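Racemase (Pseudovibrio sp. JE062, PDB 3MKC) belongs to the mandelate racemase/muconate lactonizing enzyme group of the enolase superfamily, pairing an enolase-type N-terminal domain with a TIM-barrel-like C-terminal domain. Local coordinates at residues Gly98-Gly103 and Thr268-Glu273; Cys261-Ser266 and His282-Asp287; Trp67-Thr72 and Tyr91-Trp96. All coordinates share one frame; numbering follows the deposited sequence.

Contact 1. Residues Gly98-Gly103 and Thr268-Glu273; sequences GMRGLG and TRFEAE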
loop_
_atom_site.group_PDB
_atom_site.type_symbol
_atom_site.label_atom_id
_atom_site.label_comp_id
_atom_site.label_asym_id
_atom_site.label_seq_id
_atom_site.Cartn_x
_atom_site.Cartn_y
_atom_site.Cartn_z
ATOM N N GLY A 98 -5.338 19.362 -5.307
ATOM C CA GLY A 98 -4.627 18.111 -5.106
ATOM C C GLY A 98 -3.935 17.893 -3.774
ATOM O O GLY A 98 -3.154 16.954 -3.641
HETATM N N MSE A 99 -4.223 18.725 -2.779
HETATM C CA MSE A 99 -3.572 18.570 -1.478
HETATM C C MSE A 99 -3.996 17.321 -0.739
HETATM O O MSE A 99 -3.263 16.821 0.107
HETATM C CB MSE A 99 -3.847 19.770 -0.582
HETATM C CG MSE A 99 -2.979 20.965 -0.886
HETATM SE SE MSE A 99 -3.123 22.276 0.485
HETATM C CE MSE A 99 -4.956 22.729 0.204
ATOM N N ARG A 100 -5.200 16.846 -1.037
ATOM C CA ARG A 100 -5.736 15.647 -0.407
ATOM C C ARG A 100 -6.608 14.945 -1.440
ATOM O O ARG A 100 -6.854 15.477 -2.523
ATOM C CB ARG A 100 -6.607 16.008 0.802
ATOM C CG ARG A 100 -5.928 16.878 1.868
ATOM C CD ARG A 100 -4.893 16.119 2.678
ATOM N NE ARG A 100 -4.465 16.898 3.839
ATOM C CZ ARG A 100 -3.566 17.879 3.809
ATOM N NH1 ARG A 100 -2.959 18.211 2.673
ATOM N NH2 ARG A 100 -3.310 18.564 4.917
ATOM N N GLY A 101 -7.070 13.745 -1.108
ATOM C CA GLY A 101 -7.946 13.029 -2.018
ATOM C C GLY A 101 -7.376 12.546 -3.341
ATOM O O GLY A 101 -6.188 12.245 -3.453
ATOM N N LEU A 102 -8.247 12.479 -4.344
ATOM C CA LEU A 102 -7.893 11.984 -5.678
ATOM C C LEU A 102 -6.593 12.528 -6.253
ATOM O O LEU A 102 -5.772 11.771 -6.775
ATOM C CB LEU A 102 -9.029 12.282 -6.667
ATOM C CG LEU A 102 -8.866 11.667 -8.059
ATOM C CD1 LEU A 102 -9.415 10.250 -8.046
ATOM C CD2 LEU A 102 -9.616 12.495 -9.095
ATOM N N GLY A 103 -6.423 13.843 -6.186
ATOM C CA GLY A 103 -5.221 14.452 -6.719
ATOM C C GLY A 103 -3.948 13.810 -6.203
ATOM O O GLY A 103 -2.977 13.665 -6.944
ATOM N N THR A 268 -1.225 12.066 2.496
ATOM C CA THR A 268 -0.221 12.974 3.043
ATOM C C THR A 268 0.182 12.691 4.475
ATOM O O THR A 268 -0.523 12.012 5.222
ATOM C CB THR A 268 -0.632 14.457 2.974
ATOM O OG1 THR A 268 -1.594 14.733 3.998
ATOM C CG2 THR A 268 -1.213 14.793 1.597
ATOM N N ARG A 269 1.339 13.224 4.837
ATOM C CA ARG A 269 1.877 13.052 6.175
ATOM C C ARG A 269 1.077 13.906 7.142
ATOM O O ARG A 269 1.165 13.731 8.351
ATOM C CB ARG A 269 3.347 13.476 6.196
ATOM C CG ARG A 269 3.596 14.887 5.688
ATOM C CD ARG A 269 5.093 15.151 5.568
ATOM N NE ARG A 269 5.410 16.537 5.223
ATOM C CZ ARG A 269 5.165 17.091 4.039
ATOM N NH1 ARG A 269 4.598 16.378 3.077
ATOM N NH2 ARG A 269 5.487 18.360 3.818
ATOM N N PHE A 270 0.295 14.836 6.604
ATOM C CA PHE A 270 -0.502 15.714 7.459
ATOM C C PHE A 270 -1.657 14.951 8.091
ATOM O O PHE A 270 -1.980 15.145 9.269
ATOM C CB PHE A 270 -1.010 16.897 6.635
ATOM C CG PHE A 270 0.096 17.658 5.957
ATOM C CD1 PHE A 270 1.122 18.217 6.706
ATOM C CD2 PHE A 270 0.139 17.773 4.575
ATOM C CE1 PHE A 270 2.182 18.878 6.091
ATOM C CE2 PHE A 270 1.193 18.429 3.949
ATOM C CZ PHE A 270 2.217 18.982 4.704
ATOM N N GLU A 271 -2.298 14.094 7.305
ATOM C CA GLU A 271 -3.392 13.300 7.840
ATOM C C GLU A 271 -2.776 12.238 8.730
ATOM O O GLU A 271 -3.313 11.927 9.785
ATOM C CB GLU A 271 -4.211 12.639 6.719
ATOM C CG GLU A 271 -5.055 13.648 5.953
ATOM C CD GLU A 271 -6.085 13.021 5.040
ATOM O OE1 GLU A 271 -6.200 11.774 5.003
ATOM O OE2 GLU A 271 -6.792 13.792 4.354
ATOM N N ALA A 272 -1.644 11.687 8.306
ATOM C CA ALA A 272 -0.982 10.664 9.108
ATOM C C ALA A 272 -0.623 11.195 10.499
ATOM O O ALA A 272 -0.797 10.503 11.493
ATOM C CB ALA A 272 0.277 10.159 8.402
ATOM N N GLU A 273 -0.118 12.422 10.563
ATOM C CA GLU A 273 0.256 12.996 11.846
ATOM C C GLU A 273 -0.958 13.076 12.765
ATOM O O GLU A 273 -0.848 12.811 13.960
ATOM C CB GLU A 273 0.863 14.391 11.652
ATOM C CG GLU A 273 1.305 15.070 12.943
ATOM C CD GLU A 273 0.155 15.742 13.678
ATOM O OE1 GLU A 273 -0.656 16.420 13.011
ATOM O OE2 GLU A 273 0.066 15.604 14.921
HETATM O O HOH W 1 -7.201 12.668 1.858
#

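Contact 2. Residues Cys261-Ser266 and His282-Asp287; sequences CGAEMS and HLLQSD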
loop_
_atom_site.group_PDB
_atom_site.type_symbol
_atom_site.label_atom_id
_atom_site.label_comp_id
_atom_site.label_asym_id
_atom_site.label_seq_id
_atom_site.Cartn_x
_atom_site.Cartn_y
_atom_site.Cartn_z
ATOM N N CYS A 261 -5.309 0.031 14.160
ATOM C CA CYS A 261 -4.750 0.593 12.935
ATOM C C CYS A 261 -5.603 1.748 12.455
ATOM O O CYS A 261 -6.746 1.906 12.867
ATOM C CB CYS A 261 -4.743 -0.440 11.813
ATOM S SG CYS A 261 -4.028 -2.025 12.247
ATOM N N GLY A 262 -5.037 2.536 11.552
ATOM C CA GLY A 262 -5.777 3.638 10.975
ATOM C C GLY A 262 -5.067 4.165 9.743
ATOM O O GLY A 262 -3.975 3.704 9.402
ATOM N N ALA A 263 -5.723 5.096 9.052
ATOM C CA ALA A 263 -5.158 5.772 7.882
ATOM C C ALA A 263 -5.138 5.038 6.543
ATOM O O ALA A 263 -4.525 5.508 5.594
ATOM C CB ALA A 263 -3.758 6.262 8.216
ATOM N N GLU A 264 -5.811 3.898 6.463
ATOM C CA GLU A 264 -5.853 3.142 5.217
ATOM C C GLU A 264 -6.217 4.002 4.008
ATOM O O GLU A 264 -5.607 3.873 2.954
ATOM C CB GLU A 264 -6.870 1.995 5.320
ATOM C CG GLU A 264 -7.309 1.468 3.949
ATOM C CD GLU A 264 -8.239 0.275 4.023
ATOM O OE1 GLU A 264 -9.257 0.346 4.741
ATOM O OE2 GLU A 264 -7.949 -0.736 3.347
HETATM N N MSE A 265 -7.213 4.875 4.157
HETATM C CA MSE A 265 -7.663 5.700 3.033
HETATM C C MSE A 265 -7.144 7.133 3.013
HETATM O O MSE A 265 -7.521 7.931 2.148
HETATM C CB MSE A 265 -9.195 5.733 3.000
HETATM C CG MSE A 265 -9.856 4.355 2.971
HETATM SE SE MSE A 265 -11.763 4.445 2.751
HETATM C CE MSE A 265 -12.291 4.556 4.580
ATOM N N SER A 266 -6.279 7.456 3.963
ATOM C CA SER A 266 -5.728 8.808 4.087
ATOM C C SER A 266 -4.712 9.186 3.012
ATOM O O SER A 266 -4.272 8.344 2.230
ATOM C CB SER A 266 -5.040 8.943 5.437
ATOM O OG SER A 266 -3.877 8.131 5.448
ATOM N N HIS A 282 -1.737 2.558 16.834
ATOM C CA HIS A 282 -0.463 1.847 16.939
ATOM C C HIS A 282 0.174 1.635 15.589
ATOM O O HIS A 282 1.369 1.392 15.501
ATOM C CB HIS A 282 -0.629 0.429 17.507
ATOM C CG HIS A 282 -1.245 0.363 18.865
ATOM N ND1 HIS A 282 -2.591 0.558 19.084
ATOM C CD2 HIS A 282 -0.714 0.027 20.066
ATOM C CE1 HIS A 282 -2.864 0.340 20.357
ATOM N NE2 HIS A 282 -1.742 0.014 20.974
ATOM N N LEU A 283 -0.634 1.701 14.541
ATOM C CA LEU A 283 -0.126 1.406 13.215
ATOM C C LEU A 283 -0.850 2.191 12.127
ATOM O O LEU A 283 -2.070 2.336 12.167
ATOM C CB LEU A 283 -0.288 -0.103 12.996
ATOM C CG LEU A 283 0.348 -0.840 11.821
ATOM C CD1 LEU A 283 0.583 -2.301 12.222
ATOM C CD2 LEU A 283 -0.547 -0.739 10.598
ATOM N N LEU A 284 -0.081 2.683 11.159
ATOM C CA LEU A 284 -0.614 3.449 10.037
ATOM C C LEU A 284 -0.583 2.606 8.767
ATOM O O LEU A 284 0.381 1.887 8.516
ATOM C CB LEU A 284 0.224 4.704 9.811
ATOM C CG LEU A 284 0.236 5.711 10.964
ATOM C CD1 LEU A 284 1.288 6.767 10.673
ATOM C CD2 LEU A 284 -1.145 6.353 11.118
ATOM N N GLN A 285 -1.625 2.732 7.950
ATOM C CA GLN A 285 -1.715 1.961 6.722
ATOM C C GLN A 285 -1.768 2.802 5.444
ATOM O O GLN A 285 -2.304 2.357 4.423
ATOM C CB GLN A 285 -2.929 1.031 6.799
ATOM C CG GLN A 285 -2.875 0.118 8.022
ATOM C CD GLN A 285 -4.084 -0.786 8.161
ATOM O OE1 GLN A 285 -5.223 -0.333 8.094
ATOM N NE2 GLN A 285 -3.837 -2.075 8.370
ATOM N N SER A 286 -1.209 4.011 5.505
ATOM C CA SER A 286 -1.172 4.900 4.344
ATOM C C SER A 286 -0.686 4.106 3.128
ATOM O O SER A 286 0.320 3.404 3.195
ATOM C CB SER A 286 -0.238 6.072 4.626
ATOM O OG SER A 286 -0.608 6.705 5.840
ATOM N N ASP A 287 -1.399 4.246 2.016
ATOM C CA ASP A 287 -1.113 3.497 0.783
ATOM C C ASP A 287 -0.093 4.118 -0.173
ATOM O O ASP A 287 -0.097 5.319 -0.406
ATOM C CB ASP A 287 -2.436 3.281 0.041
ATOM C CG ASP A 287 -2.348 2.227 -1.046
ATOM O OD1 ASP A 287 -1.340 2.180 -1.774
ATOM O OD2 ASP A 287 -3.315 1.452 -1.177
HETATM O O HOH W 2 -3.897 5.735 1.767
HETATM O O HOH W 3 -1.238 9.356 4.927
#

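Contact 3. Residues Trp67-Thr72 and Tyr91-Trp96; sequences WLTNIT and YDATQW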
loop_
_atom_site.group_PDB
_atom_site.type_symbol
_atom_site.label_atom_id
_atom_site.label_comp_id
_atom_site.label_asym_id
_atom_site.label_seq_id
_atom_site.Cartn_x
_atom_site.Cartn_y
_atom_site.Cartn_z
ATOM N N TRP A 67 -1.689 27.759 -8.099
ATOM C CA TRP A 67 -2.037 26.567 -7.333
ATOM C C TRP A 67 -2.900 25.551 -8.074
ATOM O O TRP A 67 -3.272 24.524 -7.505
ATOM C CB TRP A 67 -2.722 26.989 -6.035
ATOM C CG TRP A 67 -1.847 27.878 -5.190
ATOM C CD1 TRP A 67 -0.740 27.504 -4.483
ATOM C CD2 TRP A 67 -1.975 29.296 -5.013
ATOM N NE1 TRP A 67 -0.171 28.600 -3.880
ATOM C CE2 TRP A 67 -0.908 29.712 -4.188
ATOM C CE3 TRP A 67 -2.887 30.254 -5.470
ATOM C CZ2 TRP A 67 -0.725 31.047 -3.811
ATOM C CZ3 TRP A 67 -2.706 31.583 -5.096
ATOM C CH2 TRP A 67 -1.632 31.965 -4.274
ATOM N N LEU A 68 -3.214 25.835 -9.339
ATOM C CA LEU A 68 -4.028 24.930 -10.148
ATOM C C LEU A 68 -3.256 24.632 -11.428
ATOM O O LEU A 68 -3.536 25.174 -12.493
ATOM C CB LEU A 68 -5.387 25.572 -10.467
ATOM C CG LEU A 68 -6.433 24.746 -11.226
ATOM C CD1 LEU A 68 -6.567 23.381 -10.605
ATOM C CD2 LEU A 68 -7.777 25.475 -11.200
ATOM N N THR A 69 -2.278 23.748 -11.295
ATOM C CA THR A 69 -1.408 23.374 -12.392
ATOM C C THR A 69 -1.596 21.913 -12.774
ATOM O O THR A 69 -2.029 21.099 -11.959
ATOM C CB THR A 69 0.049 23.586 -11.964
ATOM O OG1 THR A 69 0.174 24.874 -11.348
ATOM C CG2 THR A 69 0.988 23.496 -13.154
ATOM N N ASN A 70 -1.290 21.580 -14.023
ATOM C CA ASN A 70 -1.381 20.196 -14.450
ATOM C C ASN A 70 -0.286 19.506 -13.623
ATOM O O ASN A 70 0.808 20.048 -13.473
ATOM C CB ASN A 70 -1.090 20.079 -15.950
ATOM C CG ASN A 70 -1.044 18.645 -16.413
ATOM O OD1 ASN A 70 -0.058 17.944 -16.189
ATOM N ND2 ASN A 70 -2.124 18.188 -17.044
ATOM N N ILE A 71 -0.584 18.326 -13.086
ATOM C CA ILE A 71 0.360 17.606 -12.227
ATOM C C ILE A 71 1.722 17.294 -12.853
ATOM O O ILE A 71 2.760 17.435 -12.199
ATOM C CB ILE A 71 -0.274 16.282 -11.700
ATOM C CG1 ILE A 71 0.706 15.528 -10.794
ATOM C CG2 ILE A 71 -0.664 15.393 -12.858
ATOM C CD1 ILE A 71 1.045 16.246 -9.526
ATOM N N THR A 72 1.725 16.886 -14.115
ATOM C CA THR A 72 2.975 16.533 -14.780
ATOM C C THR A 72 3.850 17.721 -15.151
ATOM O O THR A 72 5.060 17.584 -15.281
ATOM C CB THR A 72 2.707 15.754 -16.067
ATOM O OG1 THR A 72 2.174 16.648 -17.052
ATOM C CG2 THR A 72 1.706 14.646 -15.817
ATOM N N TYR A 91 3.414 19.109 -5.706
ATOM C CA TYR A 91 2.468 19.391 -4.630
ATOM C C TYR A 91 2.145 20.883 -4.538
ATOM O O TYR A 91 0.982 21.271 -4.497
ATOM C CB TYR A 91 3.028 18.917 -3.285
ATOM C CG TYR A 91 2.036 19.045 -2.146
ATOM C CD1 TYR A 91 1.136 18.021 -1.865
ATOM C CD2 TYR A 91 1.984 20.199 -1.364
ATOM C CE1 TYR A 91 0.205 18.141 -0.828
ATOM C CE2 TYR A 91 1.059 20.331 -0.331
ATOM C CZ TYR A 91 0.174 19.296 -0.066
ATOM O OH TYR A 91 -0.729 19.414 0.967
ATOM N N ASP A 92 3.182 21.712 -4.502
ATOM C CA ASP A 92 2.990 23.151 -4.392
ATOM C C ASP A 92 2.145 23.727 -5.522
ATOM O O ASP A 92 1.321 24.605 -5.300
ATOM C CB ASP A 92 4.344 23.863 -4.376
ATOM C CG ASP A 92 4.206 25.366 -4.291
ATOM O OD1 ASP A 92 3.742 25.867 -3.242
ATOM O OD2 ASP A 92 4.548 26.054 -5.278
ATOM N N ALA A 93 2.347 23.222 -6.736
ATOM C CA ALA A 93 1.632 23.742 -7.900
ATOM C C ALA A 93 0.210 23.235 -8.088
ATOM O O ALA A 93 -0.513 23.724 -8.957
ATOM C CB ALA A 93 2.448 23.458 -9.165
ATOM N N THR A 94 -0.207 22.280 -7.266
ATOM C CA THR A 94 -1.538 21.704 -7.399
ATOM C C THR A 94 -2.390 21.815 -6.132
ATOM O O THR A 94 -3.413 21.150 -6.018
ATOM C CB THR A 94 -1.425 20.220 -7.755
ATOM O OG1 THR A 94 -0.671 19.560 -6.730
ATOM C CG2 THR A 94 -0.707 20.035 -9.100
ATOM N N GLN A 95 -1.974 22.652 -5.190
ATOM C CA GLN A 95 -2.707 22.805 -3.939
ATOM C C GLN A 95 -4.198 23.094 -4.071
ATOM O O GLN A 95 -4.992 22.662 -3.227
ATOM C CB GLN A 95 -2.088 23.913 -3.094
ATOM C CG GLN A 95 -0.698 23.626 -2.593
ATOM C CD GLN A 95 -0.162 24.779 -1.784
ATOM O OE1 GLN A 95 -0.656 25.068 -0.695
ATOM N NE2 GLN A 95 0.847 25.457 -2.318
ATOM N N TRP A 96 -4.593 23.825 -5.112
ATOM C CA TRP A 96 -6.002 24.159 -5.249
ATOM C C TRP A 96 -6.920 22.944 -5.318
ATOM O O TRP A 96 -8.045 22.995 -4.824
ATOM C CB TRP A 96 -6.254 25.060 -6.470
ATOM C CG TRP A 96 -7.558 25.801 -6.345
ATOM C CD1 TRP A 96 -8.736 25.516 -6.980
ATOM C CD2 TRP A 96 -7.835 26.900 -5.465
ATOM N NE1 TRP A 96 -9.730 26.369 -6.546
ATOM C CE2 TRP A 96 -9.202 27.226 -5.615
ATOM C CE3 TRP A 96 -7.061 27.637 -4.560
ATOM C CZ2 TRP A 96 -9.813 28.258 -4.892
ATOM C CZ3 TRP A 96 -7.668 28.665 -3.837
ATOM C CH2 TRP A 96 -9.032 28.963 -4.008
HETATM O O HOH W 4 1.549 28.317 -1.788
#

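Contact 1. Residues Gly98-Gly103 and Thr268-Glu273
Arg100 meets Thr268, Phe270 and Glu271 with successive parts of one side chain, and its 89 Å² of buried surface is the largest share of a 198 Å² contact. The chain bends at chi2 (-72°), which turns CD toward the carboxylate, and CD lies 3.4 Å from Glu271 OE2. Around the guanidinium the packing is close. Thr268 OG1 stands over one face, offset toward the rim and 3.6 Å from Arg100 NE, while Phe270 CB approaches Arg100 NH2 to 3.3 Å. The Phe270 ring and guanidinium planes are 24° apart, and the approach is oblique. The bond that mainly orients the guanidinium is local: Arg100 NH1 donates to Met99 O over 2.9 Å, nearly straight at 170°, with the acceptor in the guanidinium plane; NH1 also makes a weak hydrogen bond to Tyr91 OH. The same Met99 O also touches Thr268 CG2 at 3.2 Å.

The Glu271 side is looser. Its OE2 lies at the guanidinium edge, yet the salt bridge to Arg100 NE is long, 3.9 Å, and the two planes are steeply inclined. A water donates to Glu271 OE2 and accepts from Gly101 N, so part of this junction is bridged by solvent; Glu271 OE1 is taken by Thr267 N. No direct hydrogen bond spans the segments, consistent with a surface contact.

The contact joins the two family regions: the turn leading into helix 102-122 of the N-terminal part abuts the first turns of helix 268-277 of the barrel part, with Tyr91 of helix 83-93 against Met99 and Phe270, and helix 293-306 beside Thr268 and Arg269.

Contact 2. Residues Cys261-Ser266 and His282-Asp287
Ala263 O is gripped twice, by Ser266 OG at 2.7 Å and by Ser266 N at 3.1 Å, which closes the type I turn Ala263-Ser266. Ser266 OG has its chi1 at 69°, between the backbone N and the carbonyl carbon, and comes in 17° from the carbonyl plane. A water donates to this hydroxyl and is also hydrogen-bonded to Ser286 OG, linking the two serines indirectly. A second water donates to Glu264 O and Ser266 O and accepts from Asp287 N, so the two segments are bridged by water past the last direct backbone bond.

Before that point the pairing is direct and parallel. Gly262 N donates to Leu283 O (3.0 Å), and Gln285 N to Gly262 O (2.9 Å), each close to the carbonyl direction. On the face of Cys261 and Leu283, the Gln285 amide lies against Cys261 CB, 3.7 Å from Gln285 CD, and SG touches Leu283 CD2. On the other face Ala263 CB meets Leu284 CD2 at 3.9 Å, with Trp275 of helix 268-277 against both residues. Strand 261-262, helix 268-277 and strand 283-284 form a beta-alpha-beta unit, the repeating element of the TIM-barrel fold.

Contact 3. Residues Trp67-Thr72 and Tyr91-Trp96
Trp67 and Gln95 meet because each CG lies anti to its carbonyl carbon (chi1 -59° and -66°), and an anti chi2 in Gln95 extends its chain to CD. Both segments belong to the N-terminal domain of the enolase superfamily, where loop 67-72 packs against the junction of helices 83-93 and 95-98. Gln95 NE2 stands at the edge of the indole, 3.4 Å from Trp67 CD1, with amide and ring planes 85° apart. The rotation of the Gln95 amide is set by NE2 donating to Asp92 O, a bond that runs in the carbonyl plane, on a lone pair, and a water accepting from both Trp67 NE1 and Gln95 NE2 ties the two groups together on the exposed side.

Two carbonyls carry the direct bonding. Trp67 O accepts from Trp96 N at 2.8 Å, joining the loop to the first residues of the short segment 95-98. Ala93 O, near the end of helix 83-93, receives Thr69 OG1 at 2.7 Å, together with a weak bond from Thr69 N. The hydroxyl is placed for this by chi1 of Thr69, which sets OG1 anti to the carbonyl carbon, and it also leans on Ala93 CB. Beyond these bonds, Trp96 CB packs against both Trp67 CB and Leu68 CB, while the Trp96 ring goes on to meet His65 edge-to-face. Within the loop, Asn70 OD1 forms an Asx turn, taking Thr72 N and Thr72 OG1 from opposite faces of its plane. Thr94 CG2 lies 3.3 Å from the backbone Thr69 O and 4.2 Å from the side-chain atom Ile71 CD1.

Overall arrangement
The three contacts run from the N-terminal domain into the barrel, with contact 1 as the step between. Contacts 1 and 2 lie about 12 Å apart between centres and share an element: helix 268-277, which meets the N-terminal part in contact 1, connects the two strands paired in contact 2. They touch where Glu271 OE1 comes within 3.1 Å of Ser266 CB. Contacts 1 and 3 are about 14 Å apart between centres, and Tyr91 links them, its OH lying 3.3 Å from Met99 CG and 3.7 Å from Phe270 CE2. Contacts 2 and 3 do not touch; their nearest atoms are about 11 Å apart and their centres about 25 Å.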